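Local coordinates for Tll1590 protein (Thermosynechococcus elongatus, PDB 6LDQ) that is probably a GT-B-type glycosyltransferase named as a sucrose-phosphate synthase, the modelled part forming a Rossmann-like alpha/beta domain, at residues Tyr32-Gln35 with Leu36-Leu40; Lys53-Pro56 with Asn57-Asp60; Gln122-Gln126 with Phe127-Trp131; Val172-Pro175 with Gln176-Ala179. All coordinates share one frame; numbering follows the deposited sequence.

Contact 1: Tyr32-Gln35 with Leu36-Leu40; sequences YVRQ and LGEAL
Arg-34 and Glu-38, one helical turn apart, join in a salt bridge on the outer side of helix 32-42. Traced outward, Glu-38 CB lies 3.7 Å from Arg-34 O, and CG passes the same carbonyl oxygen at an equal distance. CG stands beside the backbone N (chi1 -84°), and a bend at chi2 then turns the carboxylate back along the helix. Its carbon CD reaches to within 3.3 Å of Arg-34 NE. At the tip, OE2 takes the bridge to Arg-34 NE, a short 2.5 Å, while OE1 lies above one face of the guanidinium, offset toward its rim. The carboxylate thus stands almost perpendicular to the guanidinium, at 89°, and does not form a flat, two-pronged pair with it. On the inner side Leu-36 runs alongside Tyr-32 and points the same way, its CD2 4.0 Å from Tyr-32 CE2. Tyr-32 OH bonds to Thr-134, and Leu-36 packs on strands 8-11 and 108-112, while helix 200-216 covers part of this helix, Ile-203 meeting Leu-36. Helical backbone bonds run alongside, Gly-37 N giving to Val-33 O at 2.9 Å. Such i to i+4 pairing, charged outside and apolar inside, typifies an amphipathic helix flanking a Rossmann-like sheet.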
loop_
_atom_site.group_PDB
_atom_site.type_symbol
_atom_site.label_atom_id
_atom_site.label_comp_id
_atom_site.label_asym_id
_atom_site.label_seq_id
_atom_site.Cartn_x
_atom_site.Cartn_y
_atom_site.Cartn_z
ATOM N N TYR A 32 2.826 -10.006 -1.237
ATOM C CA TYR A 32 1.475 -9.541 -1.542
ATOM C C TYR A 32 1.496 -8.464 -2.612
ATOM O O TYR A 32 0.715 -8.510 -3.571
ATOM C CB TYR A 32 0.799 -9.010 -0.274
ATOM C CG TYR A 32 -0.611 -8.486 -0.503
ATOM C CD1 TYR A 32 -1.704 -9.336 -0.443
ATOM C CD2 TYR A 32 -0.841 -7.140 -0.782
ATOM C CE1 TYR A 32 -3.000 -8.864 -0.651
ATOM C CE2 TYR A 32 -2.120 -6.658 -1.003
ATOM C CZ TYR A 32 -3.198 -7.524 -0.931
ATOM O OH TYR A 32 -4.473 -7.040 -1.152
ATOM N N VAL A 33 2.389 -7.487 -2.463
ATOM C CA VAL A 33 2.390 -6.331 -3.346
ATOM C C VAL A 33 3.013 -6.678 -4.692
ATOM O O VAL A 33 2.462 -6.340 -5.750
ATOM C CB VAL A 33 3.108 -5.156 -2.661
ATOM C CG1 VAL A 33 3.607 -4.171 -3.680
ATOM C CG2 VAL A 33 2.146 -4.486 -1.697
ATOM N N ARG A 34 4.151 -7.378 -4.674
ATOM C CA ARG A 34 4.812 -7.762 -5.919
ATOM C C ARG A 34 3.858 -8.503 -6.849
ATOM O O ARG A 34 3.778 -8.205 -8.046
ATOM C CB ARG A 34 6.038 -8.625 -5.624
ATOM C CG ARG A 34 7.067 -8.604 -6.746
ATOM C CD ARG A 34 7.199 -9.957 -7.416
ATOM N NE ARG A 34 7.849 -9.861 -8.726
ATOM C CZ ARG A 34 8.246 -10.914 -9.433
ATOM N NH1 ARG A 34 8.050 -12.139 -8.958
ATOM N NH2 ARG A 34 8.831 -10.750 -10.612
ATOM N N GLN A 35 3.120 -9.472 -6.314
ATOM C CA GLN A 35 2.244 -10.246 -7.181
ATOM C C GLN A 35 1.036 -9.427 -7.604
ATOM O O GLN A 35 0.630 -9.473 -8.769
ATOM C CB GLN A 35 1.834 -11.539 -6.489
ATOM C CG GLN A 35 3.005 -12.504 -6.316
ATOM C CD GLN A 35 2.552 -13.931 -6.116
ATOM O OE1 GLN A 35 2.275 -14.645 -7.082
ATOM N NE2 GLN A 35 2.464 -14.355 -4.858
ATOM N N LEU A 36 0.463 -8.653 -6.680
ATOM C CA LEU A 36 -0.687 -7.819 -7.016
ATOM C C LEU A 36 -0.367 -6.862 -8.163
ATOM O O LEU A 36 -1.064 -6.848 -9.185
ATOM C CB LEU A 36 -1.157 -7.053 -5.779
ATOM C CG LEU A 36 -2.340 -6.103 -5.963
ATOM C CD1 LEU A 36 -3.649 -6.881 -6.257
ATOM C CD2 LEU A 36 -2.503 -5.206 -4.763
ATOM N N GLY A 37 0.707 -6.077 -8.030
ATOM C CA GLY A 37 0.996 -5.054 -9.028
ATOM C C GLY A 37 1.235 -5.615 -10.420
ATOM O O GLY A 37 0.840 -5.008 -11.420
ATOM N N GLU A 38 1.879 -6.783 -10.504
ATOM C CA GLU A 38 2.099 -7.425 -11.799
ATOM C C GLU A 38 0.788 -7.895 -12.422
ATOM O O GLU A 38 0.564 -7.717 -13.628
ATOM C CB GLU A 38 3.064 -8.599 -11.644
ATOM C CG GLU A 38 4.543 -8.189 -11.682
ATOM C CD GLU A 38 5.423 -9.075 -10.822
ATOM O OE1 GLU A 38 4.990 -10.203 -10.504
ATOM O OE2 GLU A 38 6.555 -8.646 -10.475
ATOM N N ALA A 39 -0.094 -8.504 -11.626
ATOM C CA ALA A 39 -1.400 -8.869 -12.168
ATOM C C ALA A 39 -2.206 -7.622 -12.512
ATOM O O ALA A 39 -2.873 -7.571 -13.551
ATOM C CB ALA A 39 -2.154 -9.763 -11.177
ATOM N N LEU A 40 -2.119 -6.581 -11.678
ATOM C CA LEU A 40 -2.810 -5.331 -11.993
ATOM C C LEU A 40 -2.360 -4.779 -13.341
ATOM O O LEU A 40 -3.187 -4.384 -14.172
ATOM C CB LEU A 40 -2.564 -4.302 -10.894
ATOM C CG LEU A 40 -3.395 -4.446 -9.616
ATOM C CD1 LEU A 40 -2.806 -3.582 -8.518
ATOM C CD2 LEU A 40 -4.839 -4.068 -9.894
#

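Contact 2: Lys53-Pro56 with Asn57-Asp60; sequences KTDP and NDPD
Asp-58 is the hub of this loop: its carboxylate reaches back across the bend to the backbone of Thr-54 and Asp-55. OD2 accepts from Thr-54 N at 2.9 Å, met on the anti side and well out of the carboxylate plane, and takes a weak second bond from Asp-55 N. Arg-72 completes the grip on this oxygen with a salt bridge, which would be expected to keep the carboxylate ionised. The chain itself doubles back in a type I beta turn from Asp-55 to Asp-58, closed by Asp-58 N giving to Asp-55 O (2.9 Å). Within it, Asp-55 OD1 accepts from Asn-57 N at 2.6 Å through its anti lone pair, an Asx turn; the side chain gets there because CG lies beside the carbonyl carbon (chi1 -173°). The more open side is built differently. The extended Lys-53 chain slides past Asp-58 in the opposite direction, CG 4.0 Å from Asp-58 CB, and ends in a short polar link, NZ lying 2.5 Å from Asp-60 OD1 in a salt bridge that arrives from above the carboxylate plane. Asp-60 is exposed, and so is Asn-57 at the turn. The loop 53-60 links strand 47-52 to the outermost strand 61-63 and spans the end of strand 68-73 lying between them: Lys-53 pairs by backbone with Leu-73, and Asp-60 with Arg-72.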
loop_
_atom_site.group_PDB
_atom_site.type_symbol
_atom_site.label_atom_id
_atom_site.label_comp_id
_atom_site.label_asym_id
_atom_site.label_seq_id
_atom_site.Cartn_x
_atom_site.Cartn_y
_atom_site.Cartn_z
ATOM N N LYS A 53 15.102 -0.658 0.474
ATOM C CA LYS A 53 16.340 -1.371 0.204
ATOM C C LYS A 53 16.812 -2.093 1.454
ATOM O O LYS A 53 16.711 -1.565 2.563
ATOM C CB LYS A 53 17.427 -0.406 -0.238
ATOM C CG LYS A 53 17.399 -0.042 -1.672
ATOM C CD LYS A 53 18.673 0.692 -2.015
ATOM C CE LYS A 53 18.770 0.943 -3.507
ATOM N NZ LYS A 53 19.859 1.921 -3.811
ATOM N N THR A 54 17.334 -3.301 1.268
ATOM C CA THR A 54 17.858 -4.090 2.374
ATOM C C THR A 54 19.305 -4.510 2.140
ATOM O O THR A 54 19.841 -5.321 2.905
ATOM C CB THR A 54 16.967 -5.314 2.624
ATOM O OG1 THR A 54 16.987 -6.179 1.483
ATOM C CG2 THR A 54 15.518 -4.888 2.888
ATOM N N ASP A 55 19.956 -3.971 1.102
ATOM C CA ASP A 55 21.371 -4.217 0.841
ATOM C C ASP A 55 21.919 -3.069 0.010
ATOM O O ASP A 55 21.221 -2.598 -0.902
ATOM C CB ASP A 55 21.577 -5.549 0.108
ATOM C CG ASP A 55 23.041 -5.919 -0.024
ATOM O OD1 ASP A 55 23.761 -5.251 -0.797
ATOM O OD2 ASP A 55 23.476 -6.876 0.653
ATOM N N PRO A 56 23.136 -2.586 0.289
ATOM C CA PRO A 56 23.692 -1.489 -0.529
ATOM C C PRO A 56 23.939 -1.867 -1.983
ATOM O O PRO A 56 24.127 -0.973 -2.819
ATOM C CB PRO A 56 25.004 -1.132 0.191
ATOM C CG PRO A 56 25.303 -2.279 1.091
ATOM C CD PRO A 56 23.994 -2.919 1.442
ATOM N N ASN A 57 23.948 -3.153 -2.317
ATOM C CA ASN A 57 24.041 -3.593 -3.701
ATOM C C ASN A 57 22.675 -3.833 -4.336
ATOM O O ASN A 57 22.612 -4.317 -5.470
ATOM C CB ASN A 57 24.897 -4.860 -3.790
ATOM C CG ASN A 57 26.281 -4.665 -3.202
ATOM O OD1 ASN A 57 26.691 -5.384 -2.285
ATOM N ND2 ASN A 57 27.007 -3.679 -3.718
ATOM N N ASP A 58 21.587 -3.507 -3.637
ATOM C CA ASP A 58 20.256 -3.649 -4.216
ATOM C C ASP A 58 20.109 -2.740 -5.435
ATOM O O ASP A 58 20.563 -1.590 -5.415
ATOM C CB ASP A 58 19.175 -3.275 -3.201
ATOM C CG ASP A 58 18.783 -4.423 -2.301
ATOM O OD1 ASP A 58 19.322 -5.536 -2.467
ATOM O OD2 ASP A 58 17.926 -4.196 -1.423
ATOM N N PRO A 59 19.451 -3.201 -6.492
ATOM C CA PRO A 59 19.090 -2.292 -7.585
ATOM C C PRO A 59 17.985 -1.335 -7.157
ATOM O O PRO A 59 17.135 -1.658 -6.320
ATOM C CB PRO A 59 18.608 -3.244 -8.679
ATOM C CG PRO A 59 18.052 -4.405 -7.883
ATOM C CD PRO A 59 19.026 -4.580 -6.763
ATOM N N ASP A 60 18.003 -0.138 -7.752
ATOM C CA ASP A 60 17.027 0.896 -7.416
ATOM C C ASP A 60 15.665 0.614 -8.053
ATOM O O ASP A 60 14.617 0.735 -7.406
ATOM C CB ASP A 60 17.571 2.259 -7.865
ATOM C CG ASP A 60 18.879 2.623 -7.164
ATOM O OD1 ASP A 60 18.841 2.865 -5.935
ATOM O OD2 ASP A 60 19.939 2.657 -7.830
#

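Contact 3: Gln122-Gln126 with Phe127-Trp131; sequences QLRQQ and FNFQW
Near the end of helix 113-126, Leu-123 O accepts from both Gln-126 N and Phe-127 N, the latter at 2.9 Å with the donor nearly along the C=O axis. Aromatic rings then fold back on the helical residues. The ring of Phe-127 lies beside Gln-126, with Gln-126 CG 3.6 Å from the ring centroid in a CH-pi contact over the face. With its chain extended, Gln-126 carries the amide onward past the CZ rim, its plane only 16° from that of the ring, and NE2 comes to 3.4 Å from Phe-127 CZ. Phe-129 holds CG between its backbone N and carbonyl carbon (chi1 56°), and its ring is wedged against the helix. Leu-123 CB lies 3.7 Å from Phe-129 CZ, and the main-chain carbon of Leu-123 meets the ring at its edge. Over the face comes Arg-124 CD, 4.0 Å from the ring centroid, in a second CH-pi contact. Arg-124 bends at chi2, which brings its guanidinium over the backbone of the following loop, with Asn-128 CA and Phe-129 N facing one side, offset toward the rim. This buried Phe-129 N has no hydrogen-bond partner in the model. Trp-131 CE3 meets Arg-124 CB at 3.9 Å, while its indole NE1 bonds to Thr-111. The bend closes the beta-alpha-beta crossover from strand 108-112 through helix 113-126 to strand 130-134, the repeating unit of a Rossmann-like fold.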
loop_
_atom_site.group_PDB
_atom_site.type_symbol
_atom_site.label_atom_id
_atom_site.label_comp_id
_atom_site.label_asym_id
_atom_site.label_seq_id
_atom_site.Cartn_x
_atom_site.Cartn_y
_atom_site.Cartn_z
ATOM N N GLN A 122 0.582 9.739 6.470
ATOM C CA GLN A 122 1.353 10.978 6.369
ATOM C C GLN A 122 1.164 11.633 4.999
ATOM O O GLN A 122 1.007 12.861 4.891
ATOM C CB GLN A 122 2.835 10.690 6.620
ATOM C CG GLN A 122 3.171 10.503 8.087
ATOM C CD GLN A 122 3.113 11.815 8.813
ATOM O OE1 GLN A 122 3.624 12.818 8.316
ATOM N NE2 GLN A 122 2.480 11.831 9.978
ATOM N N LEU A 123 1.168 10.828 3.944
ATOM C CA LEU A 123 0.968 11.392 2.609
ATOM C C LEU A 123 -0.420 12.006 2.461
ATOM O O LEU A 123 -0.557 13.129 1.950
ATOM C CB LEU A 123 1.223 10.315 1.556
ATOM C CG LEU A 123 2.692 9.880 1.459
ATOM C CD1 LEU A 123 2.859 8.547 0.750
ATOM C CD2 LEU A 123 3.531 10.952 0.783
ATOM N N ARG A 124 -1.463 11.306 2.937
ATOM C CA ARG A 124 -2.825 11.808 2.786
ATOM C C ARG A 124 -3.028 13.122 3.527
ATOM O O ARG A 124 -3.900 13.912 3.148
ATOM C CB ARG A 124 -3.841 10.756 3.257
ATOM C CG ARG A 124 -5.302 11.026 2.873
ATOM C CD ARG A 124 -5.515 11.141 1.358
ATOM N NE ARG A 124 -6.869 11.597 1.016
ATOM C CZ ARG A 124 -7.291 12.859 1.121
ATOM N NH1 ARG A 124 -6.472 13.809 1.555
ATOM N NH2 ARG A 124 -8.536 13.176 0.810
ATOM N N GLN A 125 -2.240 13.385 4.577
ATOM C CA GLN A 125 -2.378 14.665 5.265
ATOM C C GLN A 125 -1.886 15.829 4.421
ATOM O O GLN A 125 -2.258 16.977 4.691
ATOM C CB GLN A 125 -1.614 14.660 6.586
ATOM C CG GLN A 125 -2.143 13.704 7.622
ATOM C CD GLN A 125 -1.302 13.713 8.887
ATOM O OE1 GLN A 125 -0.926 14.771 9.385
ATOM N NE2 GLN A 125 -0.986 12.528 9.402
ATOM N N GLN A 126 -1.045 15.563 3.422
ATOM C CA GLN A 126 -0.441 16.607 2.604
ATOM C C GLN A 126 -1.030 16.681 1.207
ATOM O O GLN A 126 -1.094 17.770 0.627
ATOM C CB GLN A 126 1.075 16.382 2.493
ATOM C CG GLN A 126 1.822 17.434 1.674
ATOM C CD GLN A 126 3.342 17.294 1.765
ATOM O OE1 GLN A 126 3.866 16.425 2.469
ATOM N NE2 GLN A 126 4.055 18.153 1.045
ATOM N N PHE A 127 -1.480 15.554 0.668
ATOM C CA PHE A 127 -1.924 15.471 -0.712
ATOM C C PHE A 127 -3.325 14.884 -0.788
ATOM O O PHE A 127 -3.832 14.288 0.171
ATOM C CB PHE A 127 -0.956 14.624 -1.534
ATOM C CG PHE A 127 0.460 15.109 -1.476
ATOM C CD1 PHE A 127 0.810 16.320 -2.057
ATOM C CD2 PHE A 127 1.441 14.354 -0.855
ATOM C CE1 PHE A 127 2.114 16.775 -2.014
ATOM C CE2 PHE A 127 2.743 14.788 -0.818
ATOM C CZ PHE A 127 3.086 16.010 -1.401
ATOM N N ASN A 128 -3.945 15.080 -1.954
ATOM C CA ASN A 128 -5.269 14.554 -2.281
ATOM C C ASN A 128 -5.098 13.404 -3.263
ATOM O O ASN A 128 -4.826 13.627 -4.445
ATOM C CB ASN A 128 -6.169 15.636 -2.884
ATOM C CG ASN A 128 -6.578 16.688 -1.870
ATOM O OD1 ASN A 128 -6.680 16.407 -0.673
ATOM N ND2 ASN A 128 -6.800 17.912 -2.340
ATOM N N PHE A 129 -5.267 12.182 -2.774
ATOM C CA PHE A 129 -5.232 10.993 -3.606
ATOM C C PHE A 129 -6.229 9.983 -3.059
ATOM O O PHE A 129 -6.691 10.091 -1.918
ATOM C CB PHE A 129 -3.816 10.389 -3.680
ATOM C CG PHE A 129 -3.212 10.047 -2.336
ATOM C CD1 PHE A 129 -2.495 10.990 -1.624
ATOM C CD2 PHE A 129 -3.345 8.773 -1.802
ATOM C CE1 PHE A 129 -1.930 10.681 -0.369
ATOM C CE2 PHE A 129 -2.774 8.452 -0.566
ATOM C CZ PHE A 129 -2.060 9.416 0.151
ATOM N N GLN A 130 -6.579 9.005 -3.894
ATOM C CA GLN A 130 -7.392 7.884 -3.442
ATOM C C GLN A 130 -6.484 6.914 -2.706
ATOM O O GLN A 130 -5.532 6.394 -3.290
ATOM C CB GLN A 130 -8.076 7.194 -4.621
ATOM C CG GLN A 130 -8.812 8.140 -5.556
ATOM C CD GLN A 130 -9.795 9.028 -4.824
ATOM O OE1 GLN A 130 -10.582 8.553 -4.007
ATOM N NE2 GLN A 130 -9.744 10.329 -5.104
ATOM N N TRP A 131 -6.769 6.671 -1.427
ATOM C CA TRP A 131 -5.891 5.879 -0.573
ATOM C C TRP A 131 -6.605 4.587 -0.195
ATOM O O TRP A 131 -7.635 4.618 0.489
ATOM C CB TRP A 131 -5.485 6.673 0.670
ATOM C CG TRP A 131 -4.628 5.920 1.646
ATOM C CD1 TRP A 131 -3.790 4.877 1.375
ATOM C CD2 TRP A 131 -4.516 6.168 3.055
ATOM N NE1 TRP A 131 -3.175 4.449 2.530
ATOM C CE2 TRP A 131 -3.601 5.231 3.574
ATOM C CE3 TRP A 131 -5.104 7.089 3.928
ATOM C CZ2 TRP A 131 -3.259 5.189 4.931
ATOM C CZ3 TRP A 131 -4.769 7.028 5.289
ATOM C CH2 TRP A 131 -3.866 6.084 5.760
#

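Contact 4: Val172-Pro175 with Gln176-Ala179; sequences VTSP and QEEA
Ser-174 and Glu-177 meet at the start of helix 175-185, where the polar contacts are of two kinds, direct and through water. Among the direct ones, Ser-174 is the N-cap: its OG, set between the backbone N and carbonyl carbon (chi1 61°), accepts a weak bond from Glu-177 N at 3.4 Å. The same oxygen also lies 3.2 Å from Glu-177 CG. The first helical backbone bonds follow, from Glu-178 N to Ser-174 O and from Ala-179 N to Pro-175 O. Water carries the second kind. Glu-177 extends past the serine toward Thr-173, but its OE1 stays 3.6 Å from Thr-173 OG1 and two waters fill the step. The first accepts from Thr-173 N and from Thr-173 OG1, and donates to Glu-177 OE1 at 2.5 Å. The second donates to Thr-173 OG1 at 2.6 Å and to Glu-177 OE1 as well, while Ser-137 N adds a further bond to that carboxylate oxygen. The apolar share is smaller: Val-172 CG2 rests 3.7 Å from Glu-178 CG, the methylene of a chain that bends at chi2 and whose OE2 forms a salt bridge with Arg-182 and a hydrogen bond with Thr-191. A serine N-cap with proline next is a common way to begin a helix; here it starts helix 175-185 just past strand 169-172 of the Rossmann-like sheet.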
loop_
_atom_site.group_PDB
_atom_site.type_symbol
_atom_site.label_atom_id
_atom_site.label_comp_id
_atom_site.label_asym_id
_atom_site.label_seq_id
_atom_site.Cartn_x
_atom_site.Cartn_y
_atom_site.Cartn_z
ATOM N N VAL A 172 -9.580 -6.268 3.787
ATOM C CA VAL A 172 -9.303 -7.391 4.675
ATOM C C VAL A 172 -9.217 -8.655 3.838
ATOM O O VAL A 172 -9.874 -8.774 2.795
ATOM C CB VAL A 172 -10.390 -7.523 5.761
ATOM C CG1 VAL A 172 -10.283 -6.367 6.753
ATOM C CG2 VAL A 172 -11.765 -7.545 5.117
ATOM N N THR A 173 -8.409 -9.607 4.282
ATOM C CA THR A 173 -8.169 -10.796 3.472
ATOM C C THR A 173 -8.902 -12.030 3.977
ATOM O O THR A 173 -8.788 -13.091 3.364
ATOM C CB THR A 173 -6.663 -11.089 3.361
ATOM O OG1 THR A 173 -6.158 -11.565 4.610
ATOM C CG2 THR A 173 -5.898 -9.837 2.962
ATOM N N SER A 174 -9.663 -11.920 5.062
ATOM C CA SER A 174 -10.476 -13.032 5.532
ATOM C C SER A 174 -11.502 -12.487 6.507
ATOM O O SER A 174 -11.274 -11.434 7.116
ATOM C CB SER A 174 -9.620 -14.109 6.211
ATOM O OG SER A 174 -8.953 -13.587 7.344
ATOM N N PRO A 175 -12.641 -13.155 6.665
ATOM C CA PRO A 175 -13.591 -12.704 7.689
ATOM C C PRO A 175 -12.982 -12.667 9.073
ATOM O O PRO A 175 -13.310 -11.773 9.859
ATOM C CB PRO A 175 -14.715 -13.737 7.579
ATOM C CG PRO A 175 -14.667 -14.132 6.132
ATOM C CD PRO A 175 -13.203 -14.250 5.854
ATOM N N GLN A 176 -12.080 -13.599 9.379
ATOM C CA GLN A 176 -11.527 -13.667 10.727
ATOM C C GLN A 176 -10.741 -12.404 11.054
ATOM O O GLN A 176 -10.852 -11.864 12.162
ATOM C CB GLN A 176 -10.670 -14.927 10.865
ATOM C CG GLN A 176 -10.021 -15.135 12.220
ATOM C CD GLN A 176 -10.974 -14.895 13.385
ATOM O OE1 GLN A 176 -12.131 -15.333 13.373
ATOM N NE2 GLN A 176 -10.492 -14.165 14.387
ATOM N N GLU A 177 -9.975 -11.884 10.087
ATOM C CA GLU A 177 -9.253 -10.635 10.330
ATOM C C GLU A 177 -10.194 -9.433 10.348
ATOM O O GLU A 177 -9.958 -8.479 11.098
ATOM C CB GLU A 177 -8.131 -10.473 9.296
ATOM C CG GLU A 177 -7.212 -11.704 9.270
ATOM C CD GLU A 177 -5.787 -11.450 8.767
ATOM O OE1 GLU A 177 -5.529 -10.466 8.032
ATOM O OE2 GLU A 177 -4.909 -12.279 9.102
ATOM N N GLU A 178 -11.275 -9.460 9.555
ATOM C CA GLU A 178 -12.321 -8.449 9.709
ATOM C C GLU A 178 -12.936 -8.510 11.101
ATOM O O GLU A 178 -13.259 -7.475 11.700
ATOM C CB GLU A 178 -13.418 -8.648 8.654
ATOM C CG GLU A 178 -13.948 -7.349 8.068
ATOM C CD GLU A 178 -14.941 -6.699 8.984
ATOM O OE1 GLU A 178 -15.479 -7.418 9.836
ATOM O OE2 GLU A 178 -15.197 -5.484 8.853
ATOM N N ALA A 179 -13.155 -9.718 11.610
ATOM C CA ALA A 179 -13.734 -9.843 12.940
ATOM C C ALA A 179 -12.784 -9.276 13.981
ATOM O O ALA A 179 -13.204 -8.557 14.895
ATOM C CB ALA A 179 -14.056 -11.305 13.232
HETATM O O HOH W 1 -6.725 -9.216 6.225
HETATM O O HOH W 2 -3.766 -11.355 5.580
#

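How the contacts relate
All four contacts bind chain neighbours within one Rossmann-like sheet-and-helix domain, and their chemistry changes with depth. Contacts 1 and 3 are partly buried, lie on opposite sides of the chain's centre and combine polar groups on the outer side with apolar or aromatic packing. Contacts 2 and 4 are surface features about 34 Å apart between centres, held mainly by carboxylates and backbone N-H groups, with a salt bridge across one and bridging waters in the other. No two share a helix: contact 1 lies within one, contact 3 leaves one, contact 4 begins one, and contact 2 has none. Contacts 1 and 4 come nearest, about 5 Å between closest atoms, though without touching.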